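Local coordinates for protein thermotoga maritima TmcAL (Thermotoga maritima, PDB 5Y0T) that belongs to the HIGH nucleotidyl transferase family of the HUP clan and holds adenosine-5'-rp-alpha-thio-triphosphate in a pocket of its fold, at residues 262-267 against 318-323; 273-276 against 282-285. All coordinates share one frame; numbering follows the deposited sequence.

Both contacts lie in a helical part of the chain, on the same side of its centre, about 22 Å from it, and their own centres are about 9 Å apart. Along the chain the order is 262-267, 273-276, 282-285, 318-323, with both segments of contact 2 falling between those of contact 1. Contact 1 bridges the entry to helix 266-270 and the turn between helices 307-318 and 323-332, while contact 2 folds the loop after helix 266-270 onto helix 279-289. They join directly where the N of His273 lies 3.0 Å from the O of Val321, a probable hydrogen bond. Contact 1 also meets the second subunit, whereas contact 2 is buried within its own chain.

Contact 1: 262-267 against 318-323; sequences RLKNMD and VFEVNK
The ammonium group of Lys264 has two long, weak carboxylate partners: Glu320 OE2 of its own chain and Glu320 OE2 of the second subunit. Within the chain, Lys264 NZ is 3.9 Å from Glu320 OE2, a long salt bridge. NZ also has a hydrogen bond outside this pair, so the glutamates need not satisfy it alone; at this distance their attraction is probably loosely electrostatic. The two backbones stay well apart, the closest CA atoms being those of Lys264 and Val318 at 10.1 Å, and only long side chains can span such a gap. The lysine bends at its second torsion (chi2 -60°) and then runs nearly straight to NZ; the glutamate is extended beyond CG, which carries its carboxylate to the lysine, and the two chains cross at about a right angle. Just past helix 307-318, Glu320 takes positive phi (53°), closing the helix with a Schellman motif. At the other segment, Asn265 N-caps the next helix: its OD1, a short-reach acceptor well suited to that place, takes the backbone N of Phe268. The lysine and glutamate side chains touch Phe269 and Phe268 of helix 266-270, respectively, so the ion pair lies alongside that short helix. Around it, Val318 packs against helix 254-261 and against Leu263 of the second subunit, and Phe319 and Val321 touch helix 381-399.

Contact 2: 273-276 against 282-285; sequences HGFS and RFHV
Phe275 reaches Phe283 from the loop after helix 266-270; in it, His273 packs on Gln77. Gly274 follows with phi 96°, backbone angles at which a CB would press on the carbonyl O of His273, so glycine fits the bend that leads into Phe275. The CB of Phe275 points toward helix 279-289. The ring of Phe275 comes edge-on to the face of Phe283 in a T-shaped pair, with centroids 4.9 Å apart and planes at 80°. Phe275 CZ stands over the middle of the Phe283 ring, 3.6 Å above its plane, and Phe275 CE1 lies beside it, 3.7 Å from Phe283 CD1. In such a pair the slightly positive C-H rim of one ring meets the electron-rich face of the other. The loop between two consecutive helices, 266-270 and 279-289, thus folds back onto the second of them, the very helix it leads into. Phe283 presents its face to Phe275 with chi1 at -100°, off the staggered value. Large flat side chains suit this buried spot, since Phe269 meets both rings, Phe261 and Phe296 also border Phe283, and Leu313 of helix 307-318 touches both members of the pair. Beyond Phe275, the side chain of Ser276 touches Arg309 of that same helix.

Contact 1: 262-267 against 318-323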
loop_
_atom_site.group_PDB
_atom_site.type_symbol
_atom_site.label_atom_id
_atom_site.label_comp_id
_atom_site.label_asym_id
_atom_site.label_seq_id
_atom_site.Cartn_x
_atom_site.Cartn_y
_atom_site.Cartn_z
ATOM N N ARG A 262 -4.267 -0.974 -6.963
ATOM C CA ARG A 262 -4.158 -2.188 -7.773
ATOM C C ARG A 262 -3.939 -3.434 -6.928
ATOM O O ARG A 262 -3.950 -4.557 -7.439
ATOM C CB ARG A 262 -3.016 -2.072 -8.786
ATOM C CG ARG A 262 -3.240 -1.039 -9.864
ATOM C CD ARG A 262 -2.153 -1.107 -10.922
ATOM N NE ARG A 262 -2.459 -0.220 -12.036
ATOM C CZ ARG A 262 -1.780 -0.173 -13.174
ATOM N NH1 ARG A 262 -0.746 -0.981 -13.369
ATOM N NH2 ARG A 262 -2.155 0.670 -14.132
ATOM N N LEU A 263 -3.722 -3.237 -5.636
ATOM C CA LEU A 263 -3.525 -4.345 -4.719
ATOM C C LEU A 263 -4.854 -4.782 -4.102
ATOM O O LEU A 263 -4.930 -5.823 -3.446
ATOM C CB LEU A 263 -2.529 -3.940 -3.615
ATOM C CG LEU A 263 -1.112 -3.574 -4.096
ATOM C CD1 LEU A 263 -0.213 -3.088 -2.932
ATOM C CD2 LEU A 263 -0.480 -4.764 -4.824
ATOM N N LYS A 264 -5.901 -3.989 -4.330
ATOM C CA LYS A 264 -7.162 -4.163 -3.615
ATOM C C LYS A 264 -8.306 -4.532 -4.529
ATOM O O LYS A 264 -8.360 -4.074 -5.668
ATOM C CB LYS A 264 -7.527 -2.877 -2.855
ATOM C CG LYS A 264 -6.476 -2.435 -1.851
ATOM C CD LYS A 264 -6.253 -3.497 -0.796
ATOM C CE LYS A 264 -5.261 -3.020 0.257
ATOM N NZ LYS A 264 -5.370 -3.836 1.501
ATOM N N ASN A 265 -9.219 -5.363 -4.030
ATOM C CA ASN A 265 -10.412 -5.707 -4.798
ATOM C C ASN A 265 -11.615 -4.912 -4.302
ATOM O O ASN A 265 -11.496 -4.103 -3.373
ATOM C CB ASN A 265 -10.695 -7.217 -4.749
ATOM C CG ASN A 265 -11.010 -7.736 -3.339
ATOM O OD1 ASN A 265 -11.199 -6.974 -2.386
ATOM N ND2 ASN A 265 -11.084 -9.058 -3.217
ATOM N N MET A 266 -12.770 -5.135 -4.926
ATOM C CA MET A 266 -13.951 -4.339 -4.616
ATOM C C MET A 266 -14.409 -4.561 -3.184
ATOM O O MET A 266 -14.905 -3.626 -2.535
ATOM C CB MET A 266 -15.085 -4.651 -5.596
ATOM C CG MET A 266 -15.085 -3.734 -6.803
ATOM S SD MET A 266 -16.433 -4.110 -7.944
ATOM C CE MET A 266 -17.852 -3.663 -6.948
ATOM N N ASP A 267 -14.218 -5.789 -2.696
ATOM C CA ASP A 267 -14.533 -6.146 -1.311
ATOM C C ASP A 267 -13.847 -5.207 -0.326
ATOM O O ASP A 267 -14.429 -4.825 0.687
ATOM C CB ASP A 267 -14.122 -7.590 -1.003
ATOM C CG ASP A 267 -14.985 -8.609 -1.726
ATOM O OD1 ASP A 267 -16.052 -8.220 -2.253
ATOM O OD2 ASP A 267 -14.603 -9.800 -1.759
ATOM N N VAL A 318 -6.261 4.397 1.449
ATOM C CA VAL A 318 -4.870 4.080 1.753
ATOM C C VAL A 318 -4.647 3.964 3.267
ATOM O O VAL A 318 -3.796 3.196 3.715
ATOM C CB VAL A 318 -3.918 5.122 1.131
ATOM C CG1 VAL A 318 -3.868 6.399 1.974
ATOM C CG2 VAL A 318 -2.536 4.541 0.969
ATOM N N PHE A 319 -5.433 4.689 4.055
ATOM C CA PHE A 319 -5.303 4.654 5.509
ATOM C C PHE A 319 -6.266 3.647 6.131
ATOM O O PHE A 319 -6.340 3.525 7.356
ATOM C CB PHE A 319 -5.529 6.055 6.091
ATOM C CG PHE A 319 -4.426 7.025 5.755
ATOM C CD1 PHE A 319 -3.100 6.610 5.787
ATOM C CD2 PHE A 319 -4.713 8.338 5.393
ATOM C CE1 PHE A 319 -2.060 7.481 5.472
ATOM C CE2 PHE A 319 -3.689 9.227 5.073
ATOM C CZ PHE A 319 -2.356 8.799 5.113
ATOM N N GLU A 320 -6.997 2.936 5.273
ATOM C CA GLU A 320 -7.961 1.910 5.699
ATOM C C GLU A 320 -8.940 2.461 6.716
ATOM O O GLU A 320 -9.162 1.893 7.787
ATOM C CB GLU A 320 -7.238 0.687 6.269
ATOM C CG GLU A 320 -6.377 -0.020 5.241
ATOM C CD GLU A 320 -5.780 -1.312 5.761
ATOM O OE1 GLU A 320 -5.274 -1.313 6.907
ATOM O OE2 GLU A 320 -5.817 -2.320 5.017
ATOM N N VAL A 321 -9.550 3.575 6.366
ATOM C CA VAL A 321 -10.448 4.223 7.297
ATOM C C VAL A 321 -11.825 3.622 7.035
ATOM O O VAL A 321 -12.516 4.006 6.091
ATOM C CB VAL A 321 -10.408 5.759 7.065
ATOM C CG1 VAL A 321 -11.374 6.501 7.965
ATOM C CG2 VAL A 321 -8.970 6.274 7.261
ATOM N N ASN A 322 -12.256 2.710 7.904
ATOM C CA ASN A 322 -13.402 1.894 7.540
ATOM C C ASN A 322 -14.700 2.504 8.050
ATOM O O ASN A 322 -14.680 3.460 8.830
ATOM C CB ASN A 322 -13.235 0.455 8.055
ATOM C CG ASN A 322 -13.096 0.379 9.566
ATOM O OD1 ASN A 322 -14.073 0.531 10.300
ATOM N ND2 ASN A 322 -11.881 0.123 10.038
ATOM N N LYS A 323 -15.821 1.910 7.651
ATOM C CA LYS A 323 -17.134 2.504 7.885
ATOM C C LYS A 323 -17.516 2.511 9.359
ATOM O O LYS A 323 -18.079 3.493 9.856
ATOM C CB LYS A 323 -18.197 1.777 7.056
ATOM C CG LYS A 323 -18.041 2.030 5.554
ATOM C CD LYS A 323 -19.113 1.318 4.707
ATOM C CE LYS A 323 -19.184 1.922 3.296
ATOM N NZ LYS A 323 -19.837 1.022 2.293
#

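Contact 2: 273-276 against 282-285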
loop_
_atom_site.group_PDB
_atom_site.type_symbol
_atom_site.label_atom_id
_atom_site.label_comp_id
_atom_site.label_asym_id
_atom_site.label_seq_id
_atom_site.Cartn_x
_atom_site.Cartn_y
_atom_site.Cartn_z
ATOM N N HIS A 273 -15.028 3.939 4.442
ATOM C CA HIS A 273 -16.040 4.962 4.642
ATOM C C HIS A 273 -16.188 5.832 3.410
ATOM O O HIS A 273 -15.191 6.240 2.815
ATOM C CB HIS A 273 -15.713 5.855 5.840
ATOM C CG HIS A 273 -16.691 6.977 6.013
ATOM N ND1 HIS A 273 -17.959 6.780 6.514
ATOM C CD2 HIS A 273 -16.614 8.288 5.686
ATOM C CE1 HIS A 273 -18.614 7.927 6.512
ATOM N NE2 HIS A 273 -17.817 8.860 6.023
ATOM N N GLY A 274 -17.433 6.119 3.040
ATOM C CA GLY A 274 -17.712 7.022 1.938
ATOM C C GLY A 274 -17.953 6.347 0.599
ATOM O O GLY A 274 -18.322 7.004 -0.364
ATOM N N PHE A 275 -17.732 5.040 0.519
ATOM C CA PHE A 275 -17.998 4.331 -0.727
ATOM C C PHE A 275 -19.474 3.982 -0.876
ATOM O O PHE A 275 -20.075 3.362 -0.005
ATOM C CB PHE A 275 -17.131 3.074 -0.837
ATOM C CG PHE A 275 -15.780 3.353 -1.411
ATOM C CD1 PHE A 275 -15.571 3.297 -2.783
ATOM C CD2 PHE A 275 -14.733 3.729 -0.592
ATOM C CE1 PHE A 275 -14.335 3.591 -3.317
ATOM C CE2 PHE A 275 -13.496 4.024 -1.117
ATOM C CZ PHE A 275 -13.289 3.957 -2.474
ATOM N N SER A 276 -20.039 4.425 -1.992
ATOM C CA SER A 276 -21.404 4.127 -2.390
ATOM C C SER A 276 -21.534 4.544 -3.845
ATOM O O SER A 276 -20.542 4.933 -4.465
ATOM C CB SER A 276 -22.422 4.868 -1.521
ATOM O OG SER A 276 -22.357 6.265 -1.754
ATOM N N ARG A 282 -15.699 1.802 -9.689
ATOM C CA ARG A 282 -14.949 2.842 -10.388
ATOM C C ARG A 282 -13.497 2.901 -9.894
ATOM O O ARG A 282 -12.569 3.022 -10.700
ATOM C CB ARG A 282 -15.645 4.207 -10.229
ATOM C CG ARG A 282 -17.040 4.243 -10.888
ATOM C CD ARG A 282 -17.692 5.613 -10.777
ATOM N NE ARG A 282 -17.076 6.569 -11.689
ATOM C CZ ARG A 282 -17.490 6.785 -12.931
ATOM N NH1 ARG A 282 -18.536 6.117 -13.410
ATOM N NH2 ARG A 282 -16.864 7.675 -13.691
ATOM N N PHE A 283 -13.293 2.814 -8.583
ATOM C CA PHE A 283 -11.929 2.771 -8.051
ATOM C C PHE A 283 -11.200 1.539 -8.591
ATOM O O PHE A 283 -10.064 1.632 -9.033
ATOM C CB PHE A 283 -11.912 2.747 -6.513
ATOM C CG PHE A 283 -11.631 4.086 -5.878
ATOM C CD1 PHE A 283 -12.480 5.160 -6.097
ATOM C CD2 PHE A 283 -10.524 4.269 -5.047
ATOM C CE1 PHE A 283 -12.242 6.396 -5.506
ATOM C CE2 PHE A 283 -10.275 5.504 -4.447
ATOM C CZ PHE A 283 -11.126 6.571 -4.679
ATOM N N HIS A 284 -11.877 0.397 -8.575
ATOM C CA HIS A 284 -11.259 -0.862 -8.976
ATOM C C HIS A 284 -10.844 -0.858 -10.444
ATOM O O HIS A 284 -9.712 -1.231 -10.785
ATOM C CB HIS A 284 -12.214 -2.025 -8.704
ATOM C CG HIS A 284 -11.597 -3.374 -8.915
ATOM N ND1 HIS A 284 -11.720 -4.074 -10.096
ATOM C CD2 HIS A 284 -10.847 -4.149 -8.094
ATOM C CE1 HIS A 284 -11.079 -5.224 -9.994
ATOM N NE2 HIS A 284 -10.544 -5.296 -8.786
ATOM N N VAL A 285 -11.769 -0.441 -11.308
ATOM C CA VAL A 285 -11.529 -0.425 -12.747
ATOM C C VAL A 285 -10.528 0.662 -13.136
ATOM O O VAL A 285 -9.585 0.396 -13.873
ATOM C CB VAL A 285 -12.846 -0.223 -13.533
ATOM C CG1 VAL A 285 -12.581 -0.165 -15.038
ATOM C CG2 VAL A 285 -13.828 -1.344 -13.222
#